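Local coordinates for OxyA protein (Actinoplanes teichomyceticus, PDB 5HH3) that probably catalyses an oxidative phenolic coupling that cross-links the peptide precursor of a glycopeptide antibiotic, as a heme-dependent cytochrome P450, at residues 171-176 and 234-239; 157-162 and 230-235; 163-168 and 193-198. All blocks are in the same frame, centred on the assembly; numbering follows the deposited sequence.

In the fold
Three contacts at one side of the P450 fold illustrate how chemistry follows depth. Contact 2 is fully buried and contact 1 partly so; both rest on helix 225-256, share F234 and V235, and reach the heme, and in both, apolar side chains make the contact, meeting side chains and main chain of helix 225-256. Contact 3 lies at the surface and depends instead on a single short phenol-carboxylate bond between helices 163-178 and 182-205. Helix 163-178 serves contacts 1 and 3, while contact 2 brings in helix 142-159, which precedes it in the chain. M236 touches L159 where contacts 1 and 2 meet, and D157 pairs with R163 and Q166 between contacts 2 and 3.

Contact 1: 171-176 and 234-239; sequences RSLHAS and FVMGAG. With HEM (protoporphyrin IX containing Fe), chain G.
The carbonyl O of L173, the leucine whose tip reaches across to M236 and G237, accepts a 2.7 Å hydrogen bond from S176 OG one turn further along helix 163-178. The hydroxyl comes in at a C=O...donor angle of 119° and stands 38° above the carbonyl plane; the serine thus bonds back onto its own helix, while the leucine side chain makes the crossing. With CG turned anti to the backbone N (chi1 175°), L173 sends CD2 into helix 225-256. This one methyl lies 3.5 Å from M236 CB, tighter than usual for two carbons, and equally 3.5 Å from G237 N, where, at a residue without a side chain, it lies against the main chain. M236 crosses the leucine obliquely and bends at its last torsion; F192 of helix 182-205 touches both side chains, and L159 of helix 142-159 also packs on the methionine.

In the P450 fold, helix 225-256 corresponds by its length and its course past the heme to the helix named I, and helix 163-178 to the F helix that packs over it. The long helix widens here into a pi-type turn, in which G239 N bonds to F234 O at 2.8 Å, consistent with the distortion many P450s carry near the oxygen-binding site. On the heme side of the same helix, F234 brings its ring edge to the porphyrin, CE2 lying 3.6 Å from the meso carbon CHB of the heme. A238 CB sits 3.7 Å above one face of that ring, offset toward the rim. G239 O approaches the vinyl carbon CAB of the heme to 3.6 Å, and the O of a water lies 2.1 Å from the heme iron, FE.

Contact 2: 157-162 and 230-235; sequences DFLGIP and GVAAFV. With HEM (protoporphyrin IX containing Fe), chain G.
L159, in the last turn of helix 142-159, points its CB toward helix 225-256 and meets A232 and V235 there. Its CG, placed anti to the carbonyl carbon (chi1 -65°), already comes within 4.1 Å of V235 CG1. From this branch point the two methyls part. CD1 runs on to A232, 3.7 Å from its carbonyl O and 3.9 Å from its CB, while CD2 lies 4.1 Å from A232 CA and is also in touch with V235 CG1. The leucine and valine side chains thus slide past each other in opposite directions, the leucine spread over one turn of the partner helix.

By their positions in the P450 fold these are the helices named E and I, which join in the buried core beside the heme. V235 links the two environments. Its CG1, anti to the backbone N (chi1 171°), faces the E helix, where F158 CD2 approaches it to 4.1 Å with the side chains crossing at about a right angle; its CG2 turns to the heme and lies 3.8 Å from the methyl carbon CMB. The V235 side chain is about 10 Å from that of C348, the axial ligand of the iron. F158 in turn meets the ring of F110 with planes at about 45°, and M211 packs on both F158 and L159. Just after the leucine, G160 takes a positive phi in a Schellman motif that ends the helix, G160 N bonding to D157 O at 2.9 Å before the chain turns into I161 and P162.

Contact 3: 163-168 and 193-198; sequences RDDQAD and MTYMNK
Between D165 and Y195 the principal interaction is a hydrogen bond, donated by Y195 OH to D165 OD2 over 2.5 Å, short for a phenol and a carboxylate. The oxygen is met on its anti side, with the phenol 33° out of the carboxylate plane. The tyrosine extends far enough because its CG stands anti to the backbone N (chi1 -172°), which carries the hydroxyl across a backbone separation of 9.5 Å between D165 CA and Y195 CA.

Van der Waals contact accompanies the bond. OD2 of D165 lies at the ring edge, in its plane, 3.3 Å from Y195 CE2, and D165 CG is 3.6 Å from that same ring carbon. Carboxylate and ring planes stand 79° apart, so the acid meets the rim of the tyrosine nearly upright and does not stack on it. I161 and P162, in the turn before helix 163-178, pack against the hydroxyl end, with P162 CD 3.4 Å from Y195 OH.

A salt bridge of R163 with D157, and hydrogen bonds of Q166 NE2 to D157 OD1 and I161 O, tie the same helix end to helix 142-159 and the turn after it. The helices joined, 163-178 and 182-205, match the F and G helices that form the mobile lid of many P450s.

Close to the amino end of its helix, D165 is probably favoured as an anion, and its charge would polarise the phenol O-H. At this partly exposed edge a single, probably charge-assisted bond, flanked by I161 and P162, joins the two helices where their backbones stand well apart.

Contact 1: 171-176 and 234-239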
loop_
_atom_site.group_PDB
_atom_site.type_symbol
_atom_site.label_atom_id
_atom_site.label_comp_id
_atom_site.label_asym_id
_atom_site.label_seq_id
_atom_site.Cartn_x
_atom_site.Cartn_y
_atom_site.Cartn_z
ATOM N N ARG B 171 -10.280 23.972 6.254
ATOM C CA ARG B 171 -11.048 22.878 6.881
ATOM C C ARG B 171 -11.702 21.940 5.833
ATOM O O ARG B 171 -11.521 20.716 5.885
ATOM C CB ARG B 171 -12.093 23.466 7.829
ATOM C CG ARG B 171 -12.842 22.471 8.706
ATOM C CD ARG B 171 -13.935 23.156 9.525
ATOM N NE ARG B 171 -13.455 24.397 10.148
ATOM C CZ ARG B 171 -14.092 25.576 10.182
ATOM N NH1 ARG B 171 -15.315 25.751 9.662
ATOM N NH2 ARG B 171 -13.503 26.610 10.782
ATOM N N SER B 172 -12.416 22.529 4.878
ATOM C CA SER B 172 -13.007 21.788 3.747
ATOM C C SER B 172 -12.001 20.916 2.993
ATOM O O SER B 172 -12.285 19.756 2.706
ATOM C CB SER B 172 -13.624 22.751 2.731
ATOM O OG SER B 172 -14.369 23.747 3.376
ATOM N N LEU B 173 -10.851 21.492 2.649
ATOM C CA LEU B 173 -9.808 20.760 1.928
ATOM C C LEU B 173 -9.284 19.599 2.756
ATOM O O LEU B 173 -9.043 18.515 2.211
ATOM C CB LEU B 173 -8.629 21.670 1.547
ATOM C CG LEU B 173 -7.411 20.978 0.899
ATOM C CD1 LEU B 173 -7.808 20.267 -0.391
ATOM C CD2 LEU B 173 -6.286 21.966 0.642
ATOM N N HIS B 174 -9.077 19.845 4.052
ATOM C CA HIS B 174 -8.585 18.814 4.962
ATOM C C HIS B 174 -9.617 17.710 5.166
ATOM O O HIS B 174 -9.255 16.540 5.146
ATOM C CB HIS B 174 -8.174 19.402 6.314
ATOM C CG HIS B 174 -7.792 18.365 7.329
ATOM N ND1 HIS B 174 -8.664 17.916 8.302
ATOM C CD2 HIS B 174 -6.641 17.670 7.507
ATOM C CE1 HIS B 174 -8.061 17.002 9.043
ATOM N NE2 HIS B 174 -6.833 16.835 8.583
ATOM N N ALA B 175 -10.881 18.079 5.367
ATOM C CA ALA B 175 -11.980 17.103 5.461
ATOM C C ALA B 175 -11.988 16.145 4.268
ATOM O O ALA B 175 -11.892 14.928 4.440
ATOM C CB ALA B 175 -13.317 17.819 5.563
ATOM N N SER B 176 -12.046 16.716 3.065
ATOM C CA SER B 176 -12.124 15.952 1.812
ATOM C C SER B 176 -11.015 14.901 1.646
ATOM O O SER B 176 -11.253 13.843 1.076
ATOM C CB SER B 176 -12.122 16.901 0.608
ATOM O OG SER B 176 -10.846 17.488 0.423
ATOM N N PHE B 234 -2.714 21.506 -3.672
ATOM C CA PHE B 234 -1.394 21.078 -3.244
ATOM C C PHE B 234 -0.716 22.089 -2.301
ATOM O O PHE B 234 -0.159 21.699 -1.259
ATOM C CB PHE B 234 -0.472 20.783 -4.426
ATOM C CG PHE B 234 0.637 19.885 -4.063
ATOM C CD1 PHE B 234 0.447 18.506 -4.069
ATOM C CD2 PHE B 234 1.853 20.405 -3.616
ATOM C CE1 PHE B 234 1.467 17.652 -3.686
ATOM C CE2 PHE B 234 2.875 19.557 -3.245
ATOM C CZ PHE B 234 2.686 18.175 -3.289
ATOM N N VAL B 235 -0.754 23.368 -2.646
ATOM C CA VAL B 235 -0.153 24.381 -1.806
ATOM C C VAL B 235 -0.816 24.436 -0.404
ATOM O O VAL B 235 -0.112 24.423 0.622
ATOM C CB VAL B 235 -0.154 25.753 -2.506
ATOM C CG1 VAL B 235 0.271 26.864 -1.561
ATOM C CG2 VAL B 235 0.795 25.710 -3.702
ATOM N N MET B 236 -2.146 24.493 -0.382
ATOM C CA MET B 236 -2.925 24.497 0.864
ATOM C C MET B 236 -2.925 23.205 1.676
ATOM O O MET B 236 -3.094 23.266 2.884
ATOM C CB MET B 236 -4.387 24.846 0.584
ATOM C CG MET B 236 -4.641 26.319 0.590
ATOM S SD MET B 236 -6.319 26.658 0.041
ATOM C CE MET B 236 -7.189 26.014 1.474
ATOM N N GLY B 237 -2.786 22.053 1.018
ATOM C CA GLY B 237 -2.850 20.753 1.682
ATOM C C GLY B 237 -1.461 20.286 2.060
ATOM O O GLY B 237 -1.001 20.490 3.199
ATOM N N ALA B 238 -0.787 19.701 1.074
ATOM C CA ALA B 238 0.528 19.081 1.229
ATOM C C ALA B 238 1.638 20.076 1.532
ATOM O O ALA B 238 2.477 19.831 2.404
ATOM C CB ALA B 238 0.879 18.297 -0.032
ATOM N N GLY B 239 1.650 21.182 0.805
ATOM C CA GLY B 239 2.598 22.271 1.047
ATOM C C GLY B 239 2.514 22.748 2.488
ATOM O O GLY B 239 3.509 22.741 3.208
HETATM C CHA HEM G . 8.383 18.160 -4.499
HETATM C CHB HEM G . 5.519 21.953 -3.530
HETATM C CHC HEM G . 7.563 22.337 0.870
HETATM C CHD HEM G . 10.448 18.614 -0.157
HETATM C C1A HEM G . 7.418 19.134 -4.590
HETATM C C2A HEM G . 6.515 19.262 -5.682
HETATM C C3A HEM G . 5.718 20.335 -5.417
HETATM C C4A HEM G . 6.116 20.871 -4.160
HETATM C CMA HEM G . 4.595 20.853 -6.280
HETATM C CAA HEM G . 6.473 18.377 -6.911
HETATM C CBA HEM G . 7.430 18.944 -7.958
HETATM C CGA HEM G . 7.513 18.131 -9.240
HETATM O O1A HEM G . 7.209 16.914 -9.284
HETATM O O2A HEM G . 7.916 18.687 -10.297
HETATM C C1B HEM G . 5.812 22.397 -2.225
HETATM C C2B HEM G . 5.144 23.487 -1.568
HETATM C C3B HEM G . 5.711 23.608 -0.318
HETATM C C4B HEM G . 6.752 22.546 -0.249
HETATM C CMB HEM G . 4.035 24.345 -2.139
HETATM C CAB HEM G . 5.463 24.575 0.782
HETATM C CBB HEM G . 4.689 25.663 0.742
HETATM C C1C HEM G . 8.530 21.350 1.012
HETATM C C2C HEM G . 9.332 21.145 2.156
HETATM C C3C HEM G . 10.167 20.058 1.864
HETATM C C4C HEM G . 9.849 19.638 0.525
HETATM C CMC HEM G . 9.271 21.942 3.446
HETATM C CAC HEM G . 11.219 19.413 2.690
HETATM C CBC HEM G . 11.633 19.797 3.896
HETATM C C1D HEM G . 10.072 18.217 -1.439
HETATM C C2D HEM G . 10.730 17.061 -2.087
HETATM C C3D HEM G . 10.161 16.927 -3.293
HETATM C C4D HEM G . 9.157 18.009 -3.365
HETATM C CMD HEM G . 11.818 16.152 -1.560
HETATM C CAD HEM G . 10.518 15.864 -4.324
HETATM C CBD HEM G . 9.802 14.520 -4.131
HETATM C CGD HEM G . 10.228 13.511 -5.209
HETATM O O1D HEM G . 9.744 12.366 -5.277
HETATM O O2D HEM G . 11.081 13.759 -6.072
HETATM N NA HEM G . 7.174 20.136 -3.671
HETATM N NB HEM G . 6.757 21.907 -1.417
HETATM N NC HEM G . 8.884 20.467 0.033
HETATM N ND HEM G . 9.159 18.778 -2.256
HETATM FE FE HEM G . 8.017 20.281 -1.863
HETATM O O HOH W 1 6.502 18.949 -1.265
#

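Contact 2: 157-162 and 230-235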
loop_
_atom_site.group_PDB
_atom_site.type_symbol
_atom_site.label_atom_id
_atom_site.label_comp_id
_atom_site.label_asym_id
_atom_site.label_seq_id
_atom_site.Cartn_x
_atom_site.Cartn_y
_atom_site.Cartn_z
ATOM N N ASP B 157 -2.468 33.016 2.264
ATOM C CA ASP B 157 -2.069 34.377 1.811
ATOM C C ASP B 157 -1.339 34.320 0.463
ATOM O O ASP B 157 -1.634 35.115 -0.420
ATOM C CB ASP B 157 -1.184 35.112 2.836
ATOM C CG ASP B 157 -1.947 35.564 4.077
ATOM O OD1 ASP B 157 -3.198 35.483 4.126
ATOM O OD2 ASP B 157 -1.279 36.016 5.034
ATOM N N PHE B 158 -0.438 33.351 0.294
ATOM C CA PHE B 158 0.282 33.182 -0.960
ATOM C C PHE B 158 -0.691 32.925 -2.121
ATOM O O PHE B 158 -0.529 33.485 -3.202
ATOM C CB PHE B 158 1.331 32.079 -0.819
ATOM C CG PHE B 158 2.002 31.688 -2.106
ATOM C CD1 PHE B 158 3.009 32.477 -2.651
ATOM C CD2 PHE B 158 1.645 30.514 -2.760
ATOM C CE1 PHE B 158 3.629 32.109 -3.838
ATOM C CE2 PHE B 158 2.269 30.139 -3.945
ATOM C CZ PHE B 158 3.269 30.938 -4.480
ATOM N N LEU B 159 -1.713 32.110 -1.869
ATOM C CA LEU B 159 -2.787 31.892 -2.834
ATOM C C LEU B 159 -3.748 33.066 -3.023
ATOM O O LEU B 159 -4.507 33.065 -3.986
ATOM C CB LEU B 159 -3.622 30.678 -2.458
ATOM C CG LEU B 159 -2.927 29.333 -2.486
ATOM C CD1 LEU B 159 -3.980 28.299 -2.137
ATOM C CD2 LEU B 159 -2.309 29.040 -3.859
ATOM N N GLY B 160 -3.748 34.039 -2.119
ATOM C CA GLY B 160 -4.658 35.158 -2.193
ATOM C C GLY B 160 -6.048 34.849 -1.653
ATOM O O GLY B 160 -7.005 35.528 -2.025
ATOM N N ILE B 161 -6.186 33.845 -0.782
ATOM C CA ILE B 161 -7.487 33.591 -0.152
ATOM C C ILE B 161 -7.702 34.729 0.871
ATOM O O ILE B 161 -6.822 34.963 1.688
ATOM C CB ILE B 161 -7.553 32.216 0.572
ATOM C CG1 ILE B 161 -7.061 31.044 -0.304
ATOM C CG2 ILE B 161 -8.969 31.937 1.063
ATOM C CD1 ILE B 161 -7.729 30.943 -1.652
ATOM N N PRO B 162 -8.844 35.462 0.808
ATOM C CA PRO B 162 -9.060 36.483 1.835
ATOM C C PRO B 162 -9.117 35.876 3.223
ATOM O O PRO B 162 -9.560 34.734 3.372
ATOM C CB PRO B 162 -10.409 37.112 1.448
ATOM C CG PRO B 162 -10.523 36.888 -0.015
ATOM C CD PRO B 162 -9.853 35.561 -0.266
ATOM N N GLY B 230 -5.896 22.345 -8.798
ATOM C CA GLY B 230 -4.993 21.309 -8.338
ATOM C C GLY B 230 -3.744 21.855 -7.689
ATOM O O GLY B 230 -3.297 21.337 -6.658
ATOM N N VAL B 231 -3.181 22.911 -8.264
ATOM C CA VAL B 231 -1.983 23.520 -7.680
ATOM C C VAL B 231 -2.332 24.177 -6.334
ATOM O O VAL B 231 -1.589 23.999 -5.364
ATOM C CB VAL B 231 -1.306 24.539 -8.619
ATOM C CG1 VAL B 231 -0.079 25.146 -7.948
ATOM C CG2 VAL B 231 -0.883 23.853 -9.914
ATOM N N ALA B 232 -3.453 24.905 -6.283
ATOM C CA ALA B 232 -3.919 25.508 -5.030
ATOM C C ALA B 232 -4.097 24.482 -3.914
ATOM O O ALA B 232 -3.628 24.695 -2.802
ATOM C CB ALA B 232 -5.208 26.286 -5.237
ATOM N N ALA B 233 -4.758 23.378 -4.232
ATOM C CA ALA B 233 -5.000 22.311 -3.283
ATOM C C ALA B 233 -3.687 21.687 -2.780
ATOM O O ALA B 233 -3.540 21.414 -1.590
ATOM C CB ALA B 233 -5.910 21.263 -3.899
ATOM N N PHE B 234 -2.714 21.506 -3.672
ATOM C CA PHE B 234 -1.394 21.078 -3.244
ATOM C C PHE B 234 -0.716 22.089 -2.301
ATOM O O PHE B 234 -0.159 21.699 -1.259
ATOM C CB PHE B 234 -0.472 20.783 -4.426
ATOM C CG PHE B 234 0.637 19.885 -4.063
ATOM C CD1 PHE B 234 0.447 18.506 -4.069
ATOM C CD2 PHE B 234 1.853 20.405 -3.616
ATOM C CE1 PHE B 234 1.467 17.652 -3.686
ATOM C CE2 PHE B 234 2.875 19.557 -3.245
ATOM C CZ PHE B 234 2.686 18.175 -3.289
ATOM N N VAL B 235 -0.754 23.368 -2.646
ATOM C CA VAL B 235 -0.153 24.381 -1.806
ATOM C C VAL B 235 -0.816 24.436 -0.404
ATOM O O VAL B 235 -0.112 24.423 0.622
ATOM C CB VAL B 235 -0.154 25.753 -2.506
ATOM C CG1 VAL B 235 0.271 26.864 -1.561
ATOM C CG2 VAL B 235 0.795 25.710 -3.702
HETATM C CHA HEM G . 8.383 18.160 -4.499
HETATM C CHB HEM G . 5.519 21.953 -3.530
HETATM C CHC HEM G . 7.563 22.337 0.870
HETATM C CHD HEM G . 10.448 18.614 -0.157
HETATM C C1A HEM G . 7.418 19.134 -4.590
HETATM C C2A HEM G . 6.515 19.262 -5.682
HETATM C C3A HEM G . 5.718 20.335 -5.417
HETATM C C4A HEM G . 6.116 20.871 -4.160
HETATM C CMA HEM G . 4.595 20.853 -6.280
HETATM C CAA HEM G . 6.473 18.377 -6.911
HETATM C CBA HEM G . 7.430 18.944 -7.958
HETATM C CGA HEM G . 7.513 18.131 -9.240
HETATM O O1A HEM G . 7.209 16.914 -9.284
HETATM O O2A HEM G . 7.916 18.687 -10.297
HETATM C C1B HEM G . 5.812 22.397 -2.225
HETATM C C2B HEM G . 5.144 23.487 -1.568
HETATM C C3B HEM G . 5.711 23.608 -0.318
HETATM C C4B HEM G . 6.752 22.546 -0.249
HETATM C CMB HEM G . 4.035 24.345 -2.139
HETATM C CAB HEM G . 5.463 24.575 0.782
HETATM C CBB HEM G . 4.689 25.663 0.742
HETATM C C1C HEM G . 8.530 21.350 1.012
HETATM C C2C HEM G . 9.332 21.145 2.156
HETATM C C3C HEM G . 10.167 20.058 1.864
HETATM C C4C HEM G . 9.849 19.638 0.525
HETATM C CMC HEM G . 9.271 21.942 3.446
HETATM C CAC HEM G . 11.219 19.413 2.690
HETATM C CBC HEM G . 11.633 19.797 3.896
HETATM C C1D HEM G . 10.072 18.217 -1.439
HETATM C C2D HEM G . 10.730 17.061 -2.087
HETATM C C3D HEM G . 10.161 16.927 -3.293
HETATM C C4D HEM G . 9.157 18.009 -3.365
HETATM C CMD HEM G . 11.818 16.152 -1.560
HETATM C CAD HEM G . 10.518 15.864 -4.324
HETATM C CBD HEM G . 9.802 14.520 -4.131
HETATM C CGD HEM G . 10.228 13.511 -5.209
HETATM O O1D HEM G . 9.744 12.366 -5.277
HETATM O O2D HEM G . 11.081 13.759 -6.072
HETATM N NA HEM G . 7.174 20.136 -3.671
HETATM N NB HEM G . 6.757 21.907 -1.417
HETATM N NC HEM G . 8.884 20.467 0.033
HETATM N ND HEM G . 9.159 18.778 -2.256
HETATM FE FE HEM G . 8.017 20.281 -1.863
HETATM O O HOH W 1 6.502 18.949 -1.265
#

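Contact 3: 163-168 and 193-198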
loop_
_atom_site.group_PDB
_atom_site.type_symbol
_atom_site.label_atom_id
_atom_site.label_comp_id
_atom_site.label_asym_id
_atom_site.label_seq_id
_atom_site.Cartn_x
_atom_site.Cartn_y
_atom_site.Cartn_z
ATOM N N ARG B 163 -8.654 36.634 4.217
ATOM C CA ARG B 163 -8.538 36.151 5.594
ATOM C C ARG B 163 -9.826 35.577 6.170
ATOM O O ARG B 163 -9.800 34.564 6.865
ATOM C CB ARG B 163 -8.025 37.271 6.504
ATOM C CG ARG B 163 -6.556 37.584 6.287
ATOM C CD ARG B 163 -5.706 36.467 6.837
ATOM N NE ARG B 163 -4.279 36.676 6.670
ATOM C CZ ARG B 163 -3.455 37.230 7.564
ATOM N NH1 ARG B 163 -3.895 37.723 8.721
ATOM N NH2 ARG B 163 -2.161 37.309 7.284
ATOM N N ASP B 164 -10.942 36.221 5.856
ATOM C CA ASP B 164 -12.276 35.774 6.288
ATOM C C ASP B 164 -12.633 34.360 5.838
ATOM O O ASP B 164 -13.368 33.661 6.537
ATOM C CB ASP B 164 -13.351 36.742 5.777
ATOM C CG ASP B 164 -13.411 38.042 6.568
ATOM O OD1 ASP B 164 -12.600 38.229 7.513
ATOM O OD2 ASP B 164 -14.289 38.883 6.246
ATOM N N ASP B 165 -12.115 33.953 4.675
ATOM C CA ASP B 165 -12.437 32.653 4.071
ATOM C C ASP B 165 -11.514 31.525 4.481
ATOM O O ASP B 165 -11.880 30.365 4.320
ATOM C CB ASP B 165 -12.406 32.756 2.539
ATOM C CG ASP B 165 -13.467 33.690 1.975
ATOM O OD1 ASP B 165 -14.548 33.856 2.586
ATOM O OD2 ASP B 165 -13.219 34.241 0.881
ATOM N N GLN B 166 -10.328 31.843 5.002
ATOM C CA GLN B 166 -9.242 30.856 5.071
ATOM C C GLN B 166 -9.540 29.661 5.976
ATOM O O GLN B 166 -9.257 28.513 5.597
ATOM C CB GLN B 166 -7.910 31.504 5.503
ATOM C CG GLN B 166 -7.378 32.529 4.515
ATOM C CD GLN B 166 -6.026 33.095 4.900
ATOM O OE1 GLN B 166 -5.474 32.745 5.929
ATOM N NE2 GLN B 166 -5.482 33.964 4.059
ATOM N N ALA B 167 -10.090 29.929 7.159
ATOM C CA ALA B 167 -10.361 28.873 8.141
ATOM C C ALA B 167 -11.336 27.815 7.603
ATOM O O ALA B 167 -11.081 26.615 7.736
ATOM C CB ALA B 167 -10.901 29.480 9.435
ATOM N N ASP B 168 -12.434 28.271 6.989
ATOM C CA ASP B 168 -13.463 27.382 6.425
ATOM C C ASP B 168 -12.929 26.589 5.236
ATOM O O ASP B 168 -13.178 25.391 5.133
ATOM C CB ASP B 168 -14.722 28.168 6.001
ATOM C CG ASP B 168 -15.547 28.681 7.194
ATOM O OD1 ASP B 168 -15.254 28.313 8.355
ATOM O OD2 ASP B 168 -16.514 29.454 6.970
ATOM N N MET B 193 -14.101 22.908 -4.027
ATOM C CA MET B 193 -14.136 23.099 -5.488
ATOM C C MET B 193 -14.988 24.267 -5.975
ATOM O O MET B 193 -14.594 24.963 -6.914
ATOM C CB MET B 193 -14.628 21.821 -6.179
ATOM C CG MET B 193 -13.626 20.682 -6.160
ATOM S SD MET B 193 -12.174 21.033 -7.165
ATOM C CE MET B 193 -12.900 21.105 -8.812
ATOM N N THR B 194 -16.160 24.458 -5.367
ATOM C CA THR B 194 -17.045 25.565 -5.728
ATOM C C THR B 194 -16.391 26.905 -5.397
ATOM O O THR B 194 -16.510 27.856 -6.165
ATOM C CB THR B 194 -18.415 25.477 -5.012
ATOM O OG1 THR B 194 -18.988 24.186 -5.232
ATOM C CG2 THR B 194 -19.382 26.541 -5.524
ATOM N N TYR B 195 -15.706 26.978 -4.255
ATOM C CA TYR B 195 -14.957 28.182 -3.905
ATOM C C TYR B 195 -13.850 28.440 -4.948
ATOM O O TYR B 195 -13.782 29.526 -5.525
ATOM C CB TYR B 195 -14.369 28.076 -2.493
ATOM C CG TYR B 195 -13.748 29.368 -2.013
ATOM C CD1 TYR B 195 -12.451 29.702 -2.380
ATOM C CD2 TYR B 195 -14.461 30.273 -1.217
ATOM C CE1 TYR B 195 -11.865 30.878 -1.965
ATOM C CE2 TYR B 195 -13.879 31.464 -0.795
ATOM C CZ TYR B 195 -12.568 31.749 -1.176
ATOM O OH TYR B 195 -11.932 32.896 -0.806
ATOM N N MET B 196 -13.022 27.435 -5.219
ATOM C CA MET B 196 -11.897 27.597 -6.160
ATOM C C MET B 196 -12.334 27.918 -7.596
ATOM O O MET B 196 -11.702 28.739 -8.266
ATOM C CB MET B 196 -10.999 26.357 -6.165
ATOM C CG MET B 196 -10.287 26.076 -4.850
ATOM S SD MET B 196 -9.361 27.443 -4.114
ATOM C CE MET B 196 -8.490 28.019 -5.563
ATOM N N ASN B 197 -13.417 27.293 -8.055
ATOM C CA ASN B 197 -13.960 27.583 -9.382
ATOM C C ASN B 197 -14.384 29.040 -9.539
ATOM O O ASN B 197 -14.177 29.624 -10.597
ATOM C CB ASN B 197 -15.145 26.670 -9.705
ATOM C CG ASN B 197 -14.735 25.222 -9.938
ATOM O OD1 ASN B 197 -13.562 24.903 -10.130
ATOM N ND2 ASN B 197 -15.720 24.335 -9.930
ATOM N N LYS B 198 -14.959 29.628 -8.492
ATOM C CA LYS B 198 -15.285 31.068 -8.504
ATOM C C LYS B 198 -14.015 31.914 -8.550
ATOM O O LYS B 198 -13.901 32.827 -9.372
ATOM C CB LYS B 198 -16.128 31.465 -7.287
ATOM C CG LYS B 198 -17.566 30.994 -7.381
ATOM C CD LYS B 198 -18.290 31.200 -6.065
ATOM C CE LYS B 198 -19.705 30.655 -6.133
ATOM N NZ LYS B 198 -20.331 30.619 -4.785
#